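Local coordinates for protein glutathione S-transferase 1 (Ascaris suum, PDB 4Q5F) that conjugates reduced glutathione to a wide range of hydrophobic electrophiles and can also act as a glutathione peroxidase, at residues D105-F110 with T173-S178; A112-C117 with A177-L182; S157-G162 with W167-I172. All coordinates share one frame; numbering follows the deposited sequence.

All three contacts lie in the helical C-terminal domain and share helix 167-182. Contacts 1 and 2 follow one another along its pairing with helix 94-114, their centres about 8 Å apart; contact 3 holds the start of the same helix, about 11 Å from contact 1 and about 19 Å from contact 2, centre to centre. F107 joins them: its CZ lies 4.0 Å from R115 NH2 of contact 2, and its CG lies 3.7 Å from I172 CG1 of contact 3. Contact 1 borders the glutathione site of the second subunit through D109, the R115 side chain comes within about 6 Å of another bound glutathione, and C117 of contact 2 carries a disulfide-linked glutathione. Contact 3 is remote from these sites.

Contact 1 of 3, residues D105-F110 with T173-S178; sequences DQFKDF and TDSLAS. With GSH (glutathione), chain C.
The ring of F107 points its far edge at S175: F107 CZ is 3.5 Å from S175 CB, close to the ring plane, and also 3.5 Å from S175 OG. One turn further along helix 94-114, F110 does the same at longer range, its CE2 meeting the methyl L176 CD2 at 4.2 Å. Serine suits its place because a small residue lets the phenyl edge come close to helix 167-182, while leucine sends out a branch long enough to reach the second ring.

The orientation of F107 follows from a first torsion of 160°, which puts CG opposite the backbone N and carries the ring out toward the other helix. The hydroxyl of S175 is occupied by V171 O in its own helix, so the ring meets a serine whose polar end is already satisfied. Behind the first shell, F104 meets the F107 ring and the H144 ring meets that of F110 with the planes about 25° apart, with F186 touching both F110 and L176. Beyond the rings, S178 OG bonds to D174 O at 3.1 Å, where S178 N approaches from the opposite face of the carbonyl; R24 also holds this hydroxyl.

On another side of helix 94-114, D109 takes a short hydrogen bond through OD2 from the glutathione amino nitrogen N1, at 2.5 Å. K55, S76 and Q75 of the second subunit bind the same ligand. Aspartate thus supplies an acceptor across the dimer interface. The helix therefore presents apolar rings inward and a carboxylate to a ligand held mainly by the partner subunit, which implies a binding site completed by dimerisation.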
ATOM      1  N   ASP B 105      -0.113   6.040   2.006  1.00 17.66           N
ATOM      2  CA  ASP B 105      -0.095   5.486   0.656  1.00 19.31           C
ATOM      3  C   ASP B 105       0.595   6.446  -0.311  1.00 18.51           C
ATOM      4  O   ASP B 105       1.280   6.018  -1.240  1.00 17.13           O
ATOM      5  CB  ASP B 105      -1.515   5.194   0.163  1.00 17.26           C
ATOM      6  CG  ASP B 105      -2.049   3.858   0.656  1.00 25.87           C
ATOM      7  OD1 ASP B 105      -1.296   3.102   1.306  1.00 21.97           O
ATOM      8  OD2 ASP B 105      -3.230   3.559   0.379  1.00 27.36           O
ATOM      9  N   GLN B 106       0.408   7.744  -0.099  1.00 12.51           N
ATOM     10  CA  GLN B 106       1.067   8.740  -0.934  1.00 17.26           C
ATOM     11  C   GLN B 106       2.563   8.735  -0.641  1.00 19.10           C
ATOM     12  O   GLN B 106       3.387   8.866  -1.548  1.00 17.86           O
ATOM     13  CB  GLN B 106       0.488  10.137  -0.693  1.00 19.68           C
ATOM     14  CG  GLN B 106       1.081  11.212  -1.598  1.00 15.83           C
ATOM     15  CD  GLN B 106       0.844  10.933  -3.071  1.00 18.48           C
ATOM     16  OE1 GLN B 106      -0.137  10.290  -3.443  1.00 24.57           O
ATOM     17  NE2 GLN B 106       1.747  11.414  -3.919  1.00 17.10           N
ATOM     18  N   PHE B 107       2.905   8.591   0.634  1.00 17.29           N
ATOM     19  CA  PHE B 107       4.297   8.441   1.037  1.00 16.29           C
ATOM     20  C   PHE B 107       4.885   7.184   0.405  1.00 21.80           C
ATOM     21  O   PHE B 107       6.048   7.164   0.002  1.00 20.19           O
ATOM     22  CB  PHE B 107       4.408   8.372   2.559  1.00 17.79           C
ATOM     23  CG  PHE B 107       5.684   7.749   3.045  1.00 17.05           C
ATOM     24  CD1 PHE B 107       6.863   8.475   3.064  1.00 19.63           C
ATOM     25  CD2 PHE B 107       5.704   6.436   3.486  1.00 20.94           C
ATOM     26  CE1 PHE B 107       8.039   7.901   3.509  1.00 20.50           C
ATOM     27  CE2 PHE B 107       6.877   5.857   3.933  1.00 22.15           C
ATOM     28  CZ  PHE B 107       8.045   6.591   3.945  1.00 24.12           C
ATOM     29  N   LYS B 108       4.071   6.137   0.319  1.00 17.11           N
ATOM     30  CA  LYS B 108       4.487   4.893  -0.315  1.00 18.20           C
ATOM     31  C   LYS B 108       4.775   5.091  -1.803  1.00 17.73           C
ATOM     32  O   LYS B 108       5.740   4.534  -2.326  1.00 21.65           O
ATOM     33  CB  LYS B 108       3.424   3.809  -0.120  1.00 17.63           C
ATOM     34  CG  LYS B 108       3.677   2.891   1.073  1.00 23.15           C
ATOM     35  CD  LYS B 108       2.471   2.001   1.358  1.00 43.09           C
ATOM     36  CE  LYS B 108       2.780   0.529   1.129  1.00 47.65           C
ATOM     37  NZ  LYS B 108       1.554  -0.310   1.265  1.00 37.84           N
ATOM     38  N   ASP B 109       3.943   5.881  -2.480  1.00 12.47           N
ATOM     39  CA  ASP B 109       4.168   6.193  -3.890  1.00 14.75           C
ATOM     40  C   ASP B 109       5.498   6.918  -4.062  1.00 20.91           C
ATOM     41  O   ASP B 109       6.265   6.626  -4.978  1.00 19.70           O
ATOM     42  CB  ASP B 109       3.044   7.070  -4.450  1.00 14.83           C
ATOM     43  CG  ASP B 109       1.758   6.301  -4.695  1.00 22.72           C
ATOM     44  OD1 ASP B 109       1.793   5.052  -4.696  1.00 29.76           O
ATOM     45  OD2 ASP B 109       0.713   6.953  -4.901  1.00 20.75           O
ATOM     46  N   PHE B 110       5.755   7.873  -3.175  1.00 20.76           N
ATOM     47  CA  PHE B 110       7.008   8.615  -3.174  1.00 17.53           C
ATOM     48  C   PHE B 110       8.190   7.661  -3.010  1.00 17.21           C
ATOM     49  O   PHE B 110       9.158   7.720  -3.767  1.00 20.68           O
ATOM     50  CB  PHE B 110       6.999   9.638  -2.036  1.00 18.98           C
ATOM     51  CG  PHE B 110       8.227  10.507  -1.976  1.00 22.92           C
ATOM     52  CD1 PHE B 110       8.977  10.769  -3.111  1.00 26.00           C
ATOM     53  CD2 PHE B 110       8.629  11.062  -0.774  1.00 21.47           C
ATOM     54  CE1 PHE B 110      10.101  11.569  -3.044  1.00 22.92           C
ATOM     55  CE2 PHE B 110       9.752  11.860  -0.704  1.00 25.94           C
ATOM     56  CZ  PHE B 110      10.488  12.113  -1.840  1.00 25.08           C
ATOM     57  N   THR B 173       8.186  10.095   9.124  1.00 16.34           N
ATOM     58  CA  THR B 173       9.242  10.983   9.593  1.00 21.51           C
ATOM     59  C   THR B 173      10.580  10.265   9.766  1.00 20.86           C
ATOM     60  O   THR B 173      11.637  10.851   9.531  1.00 26.31           O
ATOM     61  CB  THR B 173       8.860  11.648  10.923  1.00 22.09           C
ATOM     62  OG1 THR B 173       8.515  10.643  11.883  1.00 19.76           O
ATOM     63  CG2 THR B 173       7.682  12.587  10.722  1.00 16.39           C
ATOM     64  N   ASP B 174      10.540   9.003  10.176  1.00 18.95           N
ATOM     65  CA  ASP B 174      11.766   8.230  10.341  1.00 21.51           C
ATOM     66  C   ASP B 174      12.417   7.984   8.988  1.00 20.85           C
ATOM     67  O   ASP B 174      13.630   8.133   8.835  1.00 18.44           O
ATOM     68  CB  ASP B 174      11.486   6.894  11.028  1.00 19.64           C
ATOM     69  CG  ASP B 174      12.752   6.095  11.282  1.00 29.40           C
ATOM     70  OD1 ASP B 174      13.515   6.466  12.200  1.00 19.15           O
ATOM     71  OD2 ASP B 174      12.980   5.096  10.569  1.00 31.70           O
ATOM     72  N   SER B 175      11.601   7.610   8.006  1.00 18.99           N
ATOM     73  CA  SER B 175      12.094   7.315   6.667  1.00 24.11           C
ATOM     74  C   SER B 175      12.651   8.574   6.007  1.00 27.25           C
ATOM     75  O   SER B 175      13.740   8.550   5.434  1.00 24.05           O
ATOM     76  CB  SER B 175      10.981   6.721   5.804  1.00 19.96           C
ATOM     77  OG  SER B 175      10.326   5.664   6.480  1.00 34.06           O
ATOM     78  N   LEU B 176      11.896   9.667   6.087  1.00 20.84           N
ATOM     79  CA  LEU B 176      12.338  10.946   5.540  1.00 22.04           C
ATOM     80  C   LEU B 176      13.651  11.376   6.182  1.00 25.47           C
ATOM     81  O   LEU B 176      14.561  11.845   5.499  1.00 29.54           O
ATOM     82  CB  LEU B 176      11.278  12.025   5.769  1.00 21.64           C
ATOM     83  CG  LEU B 176       9.967  11.906   4.991  1.00 21.82           C
ATOM     84  CD1 LEU B 176       9.040  13.057   5.351  1.00 19.43           C
ATOM     85  CD2 LEU B 176      10.214  11.868   3.492  1.00 15.52           C
ATOM     86  N   ALA B 177      13.739  11.211   7.499  1.00 24.96           N
ATOM     87  CA  ALA B 177      14.943  11.564   8.242  1.00 23.34           C
ATOM     88  C   ALA B 177      16.147  10.792   7.719  1.00 24.08           C
ATOM     89  O   ALA B 177      17.232  11.349   7.560  1.00 34.98           O
ATOM     90  CB  ALA B 177      14.742  11.286   9.722  1.00 28.62           C
ATOM     91  N   SER B 178      15.948   9.507   7.448  1.00 23.70           N
ATOM     92  CA  SER B 178      17.020   8.653   6.950  1.00 28.63           C
ATOM     93  C   SER B 178      17.426   9.045   5.532  1.00 29.32           C
ATOM     94  O   SER B 178      18.612   9.089   5.209  1.00 32.83           O
ATOM     95  CB  SER B 178      16.591   7.185   6.980  1.00 27.77           C
ATOM     96  OG  SER B 178      16.312   6.766   8.304  1.00 47.57           O
TER
HETATM   97  N1  GSH C 301      -1.417   5.722  -5.559  1.00 21.84           N
HETATM   98  CA1 GSH C 301      -2.566   6.238  -6.209  1.00 22.72           C
HETATM   99  C1  GSH C 301      -3.768   5.400  -5.840  1.00 16.27           C
HETATM  100  O11 GSH C 301      -4.912   5.919  -5.799  1.00 21.04           O
HETATM  101  O12 GSH C 301      -3.626   4.180  -5.574  1.00 15.80           O
HETATM  102  CB1 GSH C 301      -2.341   6.205  -7.712  1.00 19.33           C
HETATM  103  CG1 GSH C 301      -3.453   6.989  -8.419  1.00 17.90           C
HETATM  104  CD1 GSH C 301      -3.098   7.208  -9.897  1.00 21.90           C
HETATM  105  OE1 GSH C 301      -2.021   6.851 -10.322  1.00 25.85           O
HETATM  106  N2  GSH C 301      -4.056   7.844 -10.763  1.00 20.68           N
HETATM  107  CA2 GSH C 301      -3.778   8.086 -12.145  1.00 23.20           C
HETATM  108  C2  GSH C 301      -4.035   9.560 -12.420  1.00 21.49           C
HETATM  109  O2  GSH C 301      -4.702  10.209 -11.628  1.00 18.23           O
HETATM  110  CB2 GSH C 301      -4.682   7.257 -13.017  1.00 28.60           C
HETATM  111  SG2 GSH C 301      -4.499   5.545 -12.624  1.00 50.06           S
HETATM  112  N3  GSH C 301      -3.506  10.192 -13.609  1.00 24.93           N
HETATM  113  CA3 GSH C 301      -3.753  11.591 -13.854  1.00 25.44           C
HETATM  114  C3  GSH C 301      -2.696  12.440 -13.144  1.00 27.90           C
HETATM  115  O31 GSH C 301      -1.954  11.925 -12.267  1.00 29.37           O
HETATM  116  O32 GSH C 301      -2.570  13.654 -13.441  1.00 27.93           O

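Contact 2 of 3, residues A112-C117 with A177-L182; sequences AELRPC and ASWESL. With GSH (glutathione), chain F.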
ATOM      1  N   ALA B 112       8.303   4.596  -3.683  1.00 20.53           N
ATOM      2  CA  ALA B 112       8.385   3.697  -4.829  1.00 18.29           C
ATOM      3  C   ALA B 112       9.300   4.265  -5.917  1.00 22.86           C
ATOM      4  O   ALA B 112       9.809   3.527  -6.760  1.00 23.35           O
ATOM      5  CB  ALA B 112       6.998   3.424  -5.390  1.00 12.69           C
ATOM      6  N   GLU B 113       9.504   5.578  -5.889  1.00 21.26           N
ATOM      7  CA  GLU B 113      10.382   6.239  -6.846  1.00 26.45           C
ATOM      8  C   GLU B 113      11.830   6.119  -6.385  1.00 27.14           C
ATOM      9  O   GLU B 113      12.723   5.826  -7.177  1.00 31.67           O
ATOM     10  CB  GLU B 113      10.024   7.724  -6.975  1.00 27.00           C
ATOM     11  CG  GLU B 113       8.533   8.035  -7.106  1.00 33.48           C
ATOM     12  CD  GLU B 113       8.102   8.297  -8.536  1.00 47.88           C
ATOM     13  OE1 GLU B 113       8.669   7.670  -9.456  1.00 54.85           O
ATOM     14  OE2 GLU B 113       7.195   9.136  -8.737  1.00 42.99           O
ATOM     15  N   LEU B 114      12.047   6.339  -5.091  1.00 26.73           N
ATOM     16  CA  LEU B 114      13.391   6.449  -4.532  1.00 25.94           C
ATOM     17  C   LEU B 114      14.072   5.105  -4.282  1.00 30.49           C
ATOM     18  O   LEU B 114      15.219   4.902  -4.679  1.00 34.10           O
ATOM     19  CB  LEU B 114      13.340   7.220  -3.211  1.00 25.82           C
ATOM     20  CG  LEU B 114      12.893   8.680  -3.258  1.00 22.70           C
ATOM     21  CD1 LEU B 114      12.894   9.254  -1.850  1.00 25.04           C
ATOM     22  CD2 LEU B 114      13.786   9.502  -4.171  1.00 26.22           C
ATOM     23  N   ARG B 115      13.365   4.200  -3.613  1.00 26.50           N
ATOM     24  CA  ARG B 115      13.965   2.962  -3.113  1.00 33.57           C
ATOM     25  C   ARG B 115      14.695   2.122  -4.170  1.00 29.57           C
ATOM     26  O   ARG B 115      15.765   1.586  -3.890  1.00 35.54           O
ATOM     27  CB  ARG B 115      12.917   2.121  -2.375  1.00 27.23           C
ATOM     28  CG  ARG B 115      12.690   2.587  -0.937  1.00 40.58           C
ATOM     29  CD  ARG B 115      11.441   1.992  -0.302  1.00 48.70           C
ATOM     30  NE  ARG B 115      11.094   2.701   0.930  1.00 52.32           N
ATOM     31  CZ  ARG B 115       9.988   2.493   1.638  1.00 45.72           C
ATOM     32  NH1 ARG B 115       9.098   1.591   1.248  1.00 52.44           N
ATOM     33  NH2 ARG B 115       9.770   3.195   2.743  1.00 31.32           N
ATOM     34  N   PRO B 116      14.131   2.008  -5.383  1.00 32.65           N
ATOM     35  CA  PRO B 116      14.822   1.245  -6.433  1.00 29.28           C
ATOM     36  C   PRO B 116      16.198   1.807  -6.801  1.00 35.33           C
ATOM     37  O   PRO B 116      16.988   1.109  -7.438  1.00 39.02           O
ATOM     38  CB  PRO B 116      13.875   1.363  -7.632  1.00 30.23           C
ATOM     39  CG  PRO B 116      12.541   1.624  -7.044  1.00 28.22           C
ATOM     40  CD  PRO B 116      12.789   2.440  -5.812  1.00 29.79           C
ATOM     41  N   CYS B 117      16.467   3.049  -6.404  1.00 27.25           N
ATOM     42  CA  CYS B 117      17.743   3.707  -6.679  1.00 34.04           C
ATOM     43  C   CYS B 117      18.570   3.886  -5.411  1.00 38.10           C
ATOM     44  O   CYS B 117      19.580   4.589  -5.414  1.00 34.14           O
ATOM     45  CB  CYS B 117      17.509   5.084  -7.294  1.00 36.96           C
ATOM     46  SG  CYS B 117      16.584   5.086  -8.843  1.00 56.40           S
ATOM     47  N   ALA B 177      13.739  11.211   7.499  1.00 24.96           N
ATOM     48  CA  ALA B 177      14.943  11.564   8.242  1.00 23.34           C
ATOM     49  C   ALA B 177      16.147  10.792   7.719  1.00 24.08           C
ATOM     50  O   ALA B 177      17.232  11.349   7.560  1.00 34.98           O
ATOM     51  CB  ALA B 177      14.742  11.286   9.722  1.00 28.62           C
ATOM     52  N   SER B 178      15.948   9.507   7.448  1.00 23.70           N
ATOM     53  CA  SER B 178      17.020   8.653   6.950  1.00 28.63           C
ATOM     54  C   SER B 178      17.426   9.045   5.532  1.00 29.32           C
ATOM     55  O   SER B 178      18.612   9.089   5.209  1.00 32.83           O
ATOM     56  CB  SER B 178      16.591   7.185   6.980  1.00 27.77           C
ATOM     57  OG  SER B 178      16.312   6.766   8.304  1.00 47.57           O
ATOM     58  N   TRP B 179      16.439   9.328   4.689  1.00 30.56           N
ATOM     59  CA  TRP B 179      16.703   9.724   3.310  1.00 28.86           C
ATOM     60  C   TRP B 179      17.444  11.052   3.243  1.00 34.13           C
ATOM     61  O   TRP B 179      18.141  11.335   2.270  1.00 39.71           O
ATOM     62  CB  TRP B 179      15.401   9.811   2.515  1.00 26.83           C
ATOM     63  CG  TRP B 179      15.001   8.504   1.926  1.00 27.90           C
ATOM     64  CD1 TRP B 179      14.018   7.668   2.369  1.00 23.98           C
ATOM     65  CD2 TRP B 179      15.589   7.865   0.787  1.00 30.41           C
ATOM     66  NE1 TRP B 179      13.954   6.552   1.573  1.00 28.95           N
ATOM     67  CE2 TRP B 179      14.907   6.649   0.593  1.00 30.56           C
ATOM     68  CE3 TRP B 179      16.623   8.208  -0.088  1.00 31.11           C
ATOM     69  CZ2 TRP B 179      15.227   5.771  -0.440  1.00 25.97           C
ATOM     70  CZ3 TRP B 179      16.939   7.336  -1.114  1.00 29.52           C
ATOM     71  CH2 TRP B 179      16.244   6.132  -1.282  1.00 25.56           C
ATOM     72  N   GLU B 180      17.288  11.864   4.283  1.00 36.94           N
ATOM     73  CA  GLU B 180      17.990  13.137   4.369  1.00 40.51           C
ATOM     74  C   GLU B 180      19.499  12.905   4.419  1.00 46.47           C
ATOM     75  O   GLU B 180      20.285  13.799   4.104  1.00 46.75           O
ATOM     76  CB  GLU B 180      17.538  13.906   5.612  1.00 34.51           C
ATOM     77  CG  GLU B 180      17.869  15.389   5.580  1.00 42.31           C
ATOM     78  CD  GLU B 180      17.453  16.112   6.847  1.00 58.79           C
ATOM     79  OE1 GLU B 180      16.668  15.541   7.633  1.00 64.74           O
ATOM     80  OE2 GLU B 180      17.913  17.254   7.057  1.00 66.44           O
ATOM     81  N   SER B 181      19.892  11.695   4.807  1.00 41.73           N
ATOM     82  CA  SER B 181      21.302  11.337   4.931  1.00 38.85           C
ATOM     83  C   SER B 181      21.891  10.858   3.605  1.00 39.97           C
ATOM     84  O   SER B 181      23.101  10.933   3.395  1.00 58.04           O
ATOM     85  CB  SER B 181      21.469  10.247   5.992  1.00 50.80           C
ATOM     86  OG  SER B 181      20.781  10.588   7.184  1.00 42.37           O
ATOM     87  N   LEU B 182      21.033  10.367   2.714  1.00 40.56           N
ATOM     88  CA  LEU B 182      21.467   9.869   1.410  1.00 34.85           C
ATOM     89  C   LEU B 182      21.473  10.974   0.363  1.00 48.26           C
ATOM     90  O   LEU B 182      22.185  10.893  -0.639  1.00 63.83           O
ATOM     91  CB  LEU B 182      20.534   8.757   0.933  1.00 35.11           C
ATOM     92  CG  LEU B 182      20.710   7.373   1.551  1.00 46.10           C
ATOM     93  CD1 LEU B 182      19.370   6.665   1.606  1.00 40.09           C
ATOM     94  CD2 LEU B 182      21.714   6.559   0.749  1.00 44.47           C
TER
HETATM   95  CB2 GSH F 302      16.982   2.416 -10.144  1.00 55.29           C
HETATM   96  SG2 GSH F 302      17.746   4.011 -10.116  1.00 64.36           S
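Within the all-helical C-terminal domain of the GST fold, the end of helix 94-114 passes through a 3-10 turn to helix 118-122, and W179 of helix 167-182 packs against this junction. The indole is held between two leucines. On one face L114 makes a CH-pi contact, with CB 3.9 Å from the centroid of the six-membered ring and 25° off its normal; L114 CD1 continues along the same face, 4.0 Å above the plane. L182 CD1, from the tryptophan's own helix, lies over the opposite face toward the rim. Branched aliphatic chains suit both places, since they fill the flat surfaces of a large indole without asking for polar partners.

A first torsion of -64° keeps L114 CG beside its backbone N, with CB and CD1 both over the indole. The leucine and tryptophan chains run past each other in opposite directions. R115 makes its contact through the methylene CG, 4.1 Å from W179 CZ2. Its chain, extended from CG to NE, crosses the indole at about a right angle, and the guanidinium and ring planes are inclined by 18°. M111, F118 and F186 also touch W179.

The turn is tied by C117 N bonding to L114 O at 2.8 Å, and C117 occupies the N-cap position of the next helix. The C117 side chain touches V132 and V136 of helix 129-155, and its sulfur is modified: C117 SG forms a mixed disulfide with glutathione SG2, at 2.0 Å.

Contact 3 of 3, residues S157-G162 with W167-I172; sequences SEYMVG and WADLVI
The ring of Y159 and the carboxylate of D169 meet with their planes 41° apart, D169 OD2 approaching the ring obliquely and lying 3.5 Å from Y159 CB. One face of the tyrosine carries E158 CG toward its rim, and the ring of H199 stands at about 90° to it. D169 is consistent with the N-capping box (T-x-x-D) known at the start of this helix in GSTs: its OD2 accepts from T166 N. The same carboxylate also gathers the preceding loop. D169 OD1 takes a weak but straight bond from M160 N, 3.3 Å and 172°, and a stronger one from Y196 OH. A water donates to D169 OD2 and to V161 O, each at 2.5 Å.

Aspartate is apt here, because a short chain with two oxygens can serve helix start and loop together, and these partners would offset the probable negative charge of a buried carboxylate. M160 lays its CG 3.7 Å from D169 OD1, and its flexible chain, bent at the second torsion, packs on Y196. Glycine suits position 162, where phi is positive; there S157 OG donates to G162 O at 2.6 Å, from above the carbonyl plane.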
ATOM      1  N   SER B 157      -2.653  21.269  13.062  1.00 54.65           N
ATOM      2  CA  SER B 157      -1.959  20.554  14.120  1.00 48.95           C
ATOM      3  C   SER B 157      -0.587  20.143  13.593  1.00 49.86           C
ATOM      4  O   SER B 157      -0.277  20.356  12.419  1.00 55.55           O
ATOM      5  CB  SER B 157      -2.762  19.323  14.542  1.00 47.45           C
ATOM      6  OG  SER B 157      -2.738  18.330  13.532  1.00 41.14           O
ATOM      7  N   GLU B 158       0.224  19.540  14.452  1.00 36.91           N
ATOM      8  CA  GLU B 158       1.601  19.194  14.103  1.00 44.24           C
ATOM      9  C   GLU B 158       1.703  17.871  13.339  1.00 31.25           C
ATOM     10  O   GLU B 158       2.794  17.467  12.943  1.00 36.94           O
ATOM     11  CB  GLU B 158       2.456  19.124  15.373  1.00 43.31           C
ATOM     12  CG  GLU B 158       1.814  18.314  16.485  1.00 53.85           C
ATOM     13  CD  GLU B 158       1.080  19.174  17.500  1.00 66.50           C
ATOM     14  OE1 GLU B 158       1.746  19.957  18.212  1.00 71.97           O
ATOM     15  OE2 GLU B 158      -0.162  19.064  17.583  1.00 52.06           O
ATOM     16  N   TYR B 159       0.569  17.207  13.131  1.00 32.85           N
ATOM     17  CA  TYR B 159       0.545  15.895  12.482  1.00 30.62           C
ATOM     18  C   TYR B 159      -0.311  15.889  11.222  1.00 31.50           C
ATOM     19  O   TYR B 159      -1.097  16.806  10.991  1.00 37.84           O
ATOM     20  CB  TYR B 159       0.046  14.836  13.469  1.00 34.67           C
ATOM     21  CG  TYR B 159       0.815  14.856  14.771  1.00 34.29           C
ATOM     22  CD1 TYR B 159       2.162  14.522  14.804  1.00 28.79           C
ATOM     23  CD2 TYR B 159       0.204  15.221  15.963  1.00 37.31           C
ATOM     24  CE1 TYR B 159       2.876  14.547  15.985  1.00 39.10           C
ATOM     25  CE2 TYR B 159       0.913  15.247  17.152  1.00 34.75           C
ATOM     26  CZ  TYR B 159       2.250  14.909  17.154  1.00 34.87           C
ATOM     27  OH  TYR B 159       2.969  14.932  18.327  1.00 39.25           O
ATOM     28  N   MET B 160      -0.141  14.850  10.408  1.00 30.25           N
ATOM     29  CA  MET B 160      -0.865  14.727   9.148  1.00 29.28           C
ATOM     30  C   MET B 160      -2.360  14.688   9.405  1.00 24.94           C
ATOM     31  O   MET B 160      -3.129  15.369   8.728  1.00 34.18           O
ATOM     32  CB  MET B 160      -0.430  13.463   8.400  1.00 21.91           C
ATOM     33  CG  MET B 160       0.970  13.544   7.812  1.00 20.29           C
ATOM     34  SD  MET B 160       1.120  14.865   6.597  1.00 23.93           S
ATOM     35  CE  MET B 160       2.869  14.795   6.231  1.00 16.53           C
ATOM     36  N   VAL B 161      -2.762  13.885  10.386  1.00 28.50           N
ATOM     37  CA  VAL B 161      -4.164  13.752  10.748  1.00 29.59           C
ATOM     38  C   VAL B 161      -4.317  13.892  12.261  1.00 35.11           C
ATOM     39  O   VAL B 161      -3.536  13.323  13.024  1.00 27.72           O
ATOM     40  CB  VAL B 161      -4.736  12.378  10.328  1.00 27.04           C
ATOM     41  CG1 VAL B 161      -6.265  12.382  10.450  1.00 30.92           C
ATOM     42  CG2 VAL B 161      -4.276  11.984   8.909  1.00 23.17           C
ATOM     43  N   GLY B 162      -5.317  14.659  12.688  1.00 30.41           N
ATOM     44  CA  GLY B 162      -5.648  14.776  14.097  1.00 29.88           C
ATOM     45  C   GLY B 162      -4.645  15.569  14.911  1.00 35.71           C
ATOM     46  O   GLY B 162      -3.615  16.009  14.401  1.00 40.19           O
ATOM     47  N   TRP B 167       0.460   6.272  13.569  1.00 21.77           N
ATOM     48  CA  TRP B 167       1.511   5.372  13.103  1.00 21.64           C
ATOM     49  C   TRP B 167       2.117   5.848  11.787  1.00 19.84           C
ATOM     50  O   TRP B 167       3.293   5.606  11.519  1.00 23.38           O
ATOM     51  CB  TRP B 167       0.985   3.940  12.956  1.00 15.78           C
ATOM     52  CG  TRP B 167      -0.116   3.775  11.947  1.00 16.56           C
ATOM     53  CD1 TRP B 167      -1.459   3.776  12.191  1.00 21.54           C
ATOM     54  CD2 TRP B 167       0.031   3.567  10.535  1.00 17.10           C
ATOM     55  NE1 TRP B 167      -2.155   3.586  11.022  1.00 16.01           N
ATOM     56  CE2 TRP B 167      -1.262   3.454   9.991  1.00 20.02           C
ATOM     57  CE3 TRP B 167       1.134   3.468   9.681  1.00 14.94           C
ATOM     58  CZ2 TRP B 167      -1.485   3.250   8.631  1.00 17.78           C
ATOM     59  CZ3 TRP B 167       0.909   3.264   8.332  1.00 16.25           C
ATOM     60  CH2 TRP B 167      -0.389   3.156   7.820  1.00 16.21           C
ATOM     61  N   ALA B 168       1.319   6.527  10.970  1.00 21.21           N
ATOM     62  CA  ALA B 168       1.812   7.071   9.711  1.00 19.26           C
ATOM     63  C   ALA B 168       2.863   8.139   9.980  1.00 21.67           C
ATOM     64  O   ALA B 168       3.864   8.229   9.271  1.00 20.31           O
ATOM     65  CB  ALA B 168       0.668   7.645   8.892  1.00 17.94           C
ATOM     66  N   ASP B 169       2.632   8.943  11.014  1.00 24.71           N
ATOM     67  CA  ASP B 169       3.581   9.981  11.397  1.00 22.56           C
ATOM     68  C   ASP B 169       4.928   9.376  11.777  1.00 27.42           C
ATOM     69  O   ASP B 169       5.978   9.862  11.360  1.00 23.00           O
ATOM     70  CB  ASP B 169       3.037  10.797  12.571  1.00 23.11           C
ATOM     71  CG  ASP B 169       1.771  11.558  12.220  1.00 32.04           C
ATOM     72  OD1 ASP B 169       1.757  12.245  11.176  1.00 26.80           O
ATOM     73  OD2 ASP B 169       0.789  11.467  12.988  1.00 29.37           O
ATOM     74  N   LEU B 170       4.887   8.311  12.572  1.00 24.58           N
ATOM     75  CA  LEU B 170       6.102   7.675  13.069  1.00 20.20           C
ATOM     76  C   LEU B 170       6.956   7.098  11.940  1.00 20.99           C
ATOM     77  O   LEU B 170       8.174   7.276  11.917  1.00 24.18           O
ATOM     78  CB  LEU B 170       5.745   6.564  14.060  1.00 18.57           C
ATOM     79  CG  LEU B 170       4.949   6.994  15.298  1.00 22.06           C
ATOM     80  CD1 LEU B 170       4.547   5.779  16.119  1.00 21.05           C
ATOM     81  CD2 LEU B 170       5.747   7.972  16.145  1.00 23.42           C
ATOM     82  N   VAL B 171       6.312   6.405  11.007  1.00 21.08           N
ATOM     83  CA  VAL B 171       7.027   5.736   9.926  1.00 17.45           C
ATOM     84  C   VAL B 171       7.534   6.733   8.889  1.00 23.43           C
ATOM     85  O   VAL B 171       8.665   6.626   8.415  1.00 21.69           O
ATOM     86  CB  VAL B 171       6.134   4.686   9.228  1.00 14.41           C
ATOM     87  CG1 VAL B 171       6.880   4.011   8.078  1.00 15.20           C
ATOM     88  CG2 VAL B 171       5.664   3.645  10.231  1.00 15.52           C
ATOM     89  N   ILE B 172       6.686   7.695   8.534  1.00 17.99           N
ATOM     90  CA  ILE B 172       7.029   8.687   7.522  1.00 21.17           C
ATOM     91  C   ILE B 172       8.251   9.499   7.940  1.00 21.26           C
ATOM     92  O   ILE B 172       9.231   9.580   7.202  1.00 21.30           O
ATOM     93  CB  ILE B 172       5.835   9.633   7.241  1.00 22.95           C
ATOM     94  CG1 ILE B 172       4.754   8.889   6.456  1.00 17.91           C
ATOM     95  CG2 ILE B 172       6.275  10.871   6.451  1.00 17.70           C
ATOM     96  CD1 ILE B 172       3.432   9.625   6.358  1.00 12.51           C
TER
HETATM   97  O   HOH W   1      -1.539  11.927  12.272  1.00 27.49           O